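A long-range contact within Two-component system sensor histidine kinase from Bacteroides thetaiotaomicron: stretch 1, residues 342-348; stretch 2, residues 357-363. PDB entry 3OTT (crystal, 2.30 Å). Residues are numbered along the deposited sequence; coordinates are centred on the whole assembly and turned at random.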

# COMPACT_ATOMS: atom_id res chain seq x y z
N ALA B 342 -5.45 10.11 -15.09
CA ALA B 342 -4.11 10.71 -15.18
C ALA B 342 -3.06 9.65 -15.11
O ALA B 342 -2.04 9.77 -15.75
CB ALA B 342 -3.89 11.70 -14.03
N ASN B 343 -3.26 8.63 -14.28
CA ASN B 343 -2.18 7.68 -14.02
C ASN B 343 -2.47 6.29 -14.55
O ASN B 343 -2.32 5.31 -13.80
CB ASN B 343 -1.90 7.57 -12.50
CG ASN B 343 -0.53 6.87 -12.19
OD1 ASN B 343 0.40 6.85 -13.03
ND2 ASN B 343 -0.43 6.27 -10.99
N GLY B 344 -2.89 6.18 -15.82
CA GLY B 344 -3.11 4.86 -16.42
C GLY B 344 -4.53 4.30 -16.30
O GLY B 344 -5.49 5.00 -15.91
N LEU B 345 -4.70 3.02 -16.62
CA LEU B 345 -6.03 2.47 -16.83
C LEU B 345 -6.18 1.13 -16.11
O LEU B 345 -5.40 0.21 -16.32
CB LEU B 345 -6.26 2.29 -18.35
CG LEU B 345 -7.54 1.64 -18.89
CD1 LEU B 345 -8.80 2.46 -18.68
CD2 LEU B 345 -7.41 1.27 -20.41
N ILE B 346 -7.24 1.02 -15.33
CA ILE B 346 -7.43 -0.14 -14.51
C ILE B 346 -8.63 -0.95 -15.01
O ILE B 346 -9.74 -0.38 -15.14
CB ILE B 346 -7.63 0.26 -13.05
CG1 ILE B 346 -6.50 1.19 -12.59
CG2 ILE B 346 -7.72 -1.00 -12.13
CD1 ILE B 346 -6.80 1.86 -11.25
N ARG B 347 -8.38 -2.24 -15.30
CA ARG B 347 -9.41 -3.22 -15.60
C ARG B 347 -9.71 -4.11 -14.39
O ARG B 347 -8.79 -4.67 -13.78
CB ARG B 347 -8.94 -4.20 -16.67
CG ARG B 347 -10.04 -4.88 -17.41
CD ARG B 347 -9.44 -5.98 -18.24
NE ARG B 347 -9.30 -7.19 -17.45
CZ ARG B 347 -9.06 -8.40 -17.94
NH1 ARG B 347 -8.90 -8.56 -19.25
NH2 ARG B 347 -9.00 -9.45 -17.12
N PHE B 348 -10.99 -4.30 -14.09
CA PHE B 348 -11.37 -5.08 -12.92
C PHE B 348 -12.82 -5.53 -13.08
O PHE B 348 -13.54 -4.99 -13.91
CB PHE B 348 -11.10 -4.26 -11.62
CG PHE B 348 -11.95 -3.03 -11.47
CD1 PHE B 348 -11.65 -1.86 -12.17
CD2 PHE B 348 -13.04 -3.03 -10.59
CE1 PHE B 348 -12.46 -0.67 -12.02
CE2 PHE B 348 -13.85 -1.88 -10.43
CZ PHE B 348 -13.57 -0.69 -11.18
N ASP B 357 -8.32 -9.09 -8.80
CA ASP B 357 -8.02 -9.40 -10.21
C ASP B 357 -7.95 -8.14 -11.07
O ASP B 357 -8.26 -8.17 -12.26
CB ASP B 357 -9.08 -10.36 -10.78
CG ASP B 357 -10.49 -9.74 -10.85
OD1 ASP B 357 -11.40 -10.49 -11.27
OD2 ASP B 357 -10.71 -8.54 -10.51
N ALA B 358 -7.57 -7.04 -10.45
CA ALA B 358 -7.38 -5.78 -11.17
C ALA B 358 -6.14 -5.90 -12.03
O ALA B 358 -5.15 -6.51 -11.63
CB ALA B 358 -7.22 -4.65 -10.19
N ILE B 359 -6.20 -5.34 -13.22
CA ILE B 359 -4.98 -5.15 -13.99
C ILE B 359 -4.81 -3.66 -14.27
O ILE B 359 -5.75 -2.98 -14.71
CB ILE B 359 -5.05 -5.94 -15.30
CG1 ILE B 359 -5.19 -7.42 -14.99
CG2 ILE B 359 -3.82 -5.70 -16.16
CD1 ILE B 359 -5.57 -8.20 -16.24
N TRP B 360 -3.60 -3.15 -14.05
CA TRP B 360 -3.40 -1.73 -14.11
C TRP B 360 -2.36 -1.47 -15.19
O TRP B 360 -1.17 -1.80 -14.98
CB TRP B 360 -2.90 -1.20 -12.77
CG TRP B 360 -2.95 0.31 -12.65
CD1 TRP B 360 -2.93 1.23 -13.67
CD2 TRP B 360 -3.04 1.06 -11.43
NE1 TRP B 360 -3.01 2.50 -13.15
CE2 TRP B 360 -3.10 2.42 -11.78
CE3 TRP B 360 -3.10 0.69 -10.06
CZ2 TRP B 360 -3.19 3.43 -10.82
CZ3 TRP B 360 -3.18 1.68 -9.10
CH2 TRP B 360 -3.24 3.05 -9.48
N TYR B 361 -2.83 -0.90 -16.32
CA TYR B 361 -2.01 -0.62 -17.50
C TYR B 361 -1.39 0.77 -17.37
O TYR B 361 -2.12 1.78 -17.12
CB TYR B 361 -2.84 -0.65 -18.78
CG TYR B 361 -3.32 -2.02 -19.10
CD1 TYR B 361 -4.54 -2.51 -18.56
CD2 TYR B 361 -2.57 -2.88 -19.92
CE1 TYR B 361 -4.98 -3.84 -18.82
CE2 TYR B 361 -3.02 -4.22 -20.20
CZ TYR B 361 -4.23 -4.67 -19.62
OH TYR B 361 -4.69 -5.93 -19.84
N ARG B 362 -0.06 0.82 -17.43
CA ARG B 362 0.58 2.13 -17.46
C ARG B 362 1.90 2.14 -18.11
O ARG B 362 2.48 1.07 -18.35
CB ARG B 362 0.69 2.80 -16.11
CG ARG B 362 1.49 2.13 -15.19
CD ARG B 362 0.55 1.57 -14.17
NE ARG B 362 0.58 2.25 -12.87
CZ ARG B 362 0.84 1.59 -11.75
NH1 ARG B 362 1.10 0.28 -11.82
NH2 ARG B 362 0.85 2.20 -10.57
N MET B 363 2.34 3.35 -18.41
CA MET B 363 3.61 3.53 -19.00
C MET B 363 4.66 3.14 -17.98
O MET B 363 4.64 3.61 -16.85
CB MET B 363 3.78 4.98 -19.50
CG MET B 363 5.22 5.45 -19.67
SD MET B 363 6.01 4.90 -21.18
CE MET B 363 6.64 3.26 -20.83

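The two stretches run antiparallel as neighbouring strands, and the backbone pairing sets which face of the sheet each strand side chain leaves from. Leu345 pairs with Tyr361 through two hydrogen bonds, Leu345 N to Tyr361 O at 2.9 Å and Tyr361 N to Leu345 O at 2.8 Å. Arg347 and Ile359 repeat the pattern, with Arg347 N to Ile359 O at 2.8 Å and Ile359 N to Arg347 O at 2.7 Å. Between these closed rings lies the non-hydrogen-bonded pair Ile346 and Trp360, whose CA atoms approach to 4.4 Å. Here the CA of Ile346 lies 3.3 Å from the O of Ile359, a CA-H...O contact typical of such sites.

Ile346 and Trp360 share one face of the sheet, and their rotamers bring them together. With chi1 m and chi2 t, Ile346 places CG1 3.5 Å from the centroid of the five-membered ring of Trp360, only 3° off the ring normal. This is a CH-pi contact over the ring face, and it suits a branched aliphatic side chain beside a broad, polarizable indole. Trp360 has chi1 t and chi2 near -24°, which turns one ring face to Ile346 CG1 and carries NE1 to the backbone of Asn343. There NE1 donates a hydrogen bond to Asn343 O at 3.0 Å, with an angle of 145° at the hydrogen. Tryptophan thus offers a greasy face and a polar edge at once. The CG2 of Ile346 also meets the CB of Ala358 at 4.2 Å, a small side chain that adds apolar contact.

Gly344 sits where a side chain would not fit. An ideal CB would fall 2.5 Å from Tyr361 O and 3.1 Å from Trp360 NE1. Its phi/psi of 92/-168° would also jam a CB against the preceding carbonyl, so the backbone alone calls for glycine.

Leu345, Arg347, Ile359 and Tyr361 occupy the other face. Arg347 is extended through chi1 and chi2, both t, before chi3 turns to p; the CD1 of Ile359 then lies over one face of its guanidinium, 3.8 Å from Arg347 NH2. The flat face of a guanidinium tolerates an apolar neighbour because its N-H groups point outward in the plane. Ile359, with chi1 m and chi2 t, extends its longer branch to supply that methyl. Tyr361 adopts chi1 m, and its hydroxyl is hydrogen-bonded elsewhere in the structure, so the aromatic ring can be buried without leaving its polar end unsatisfied.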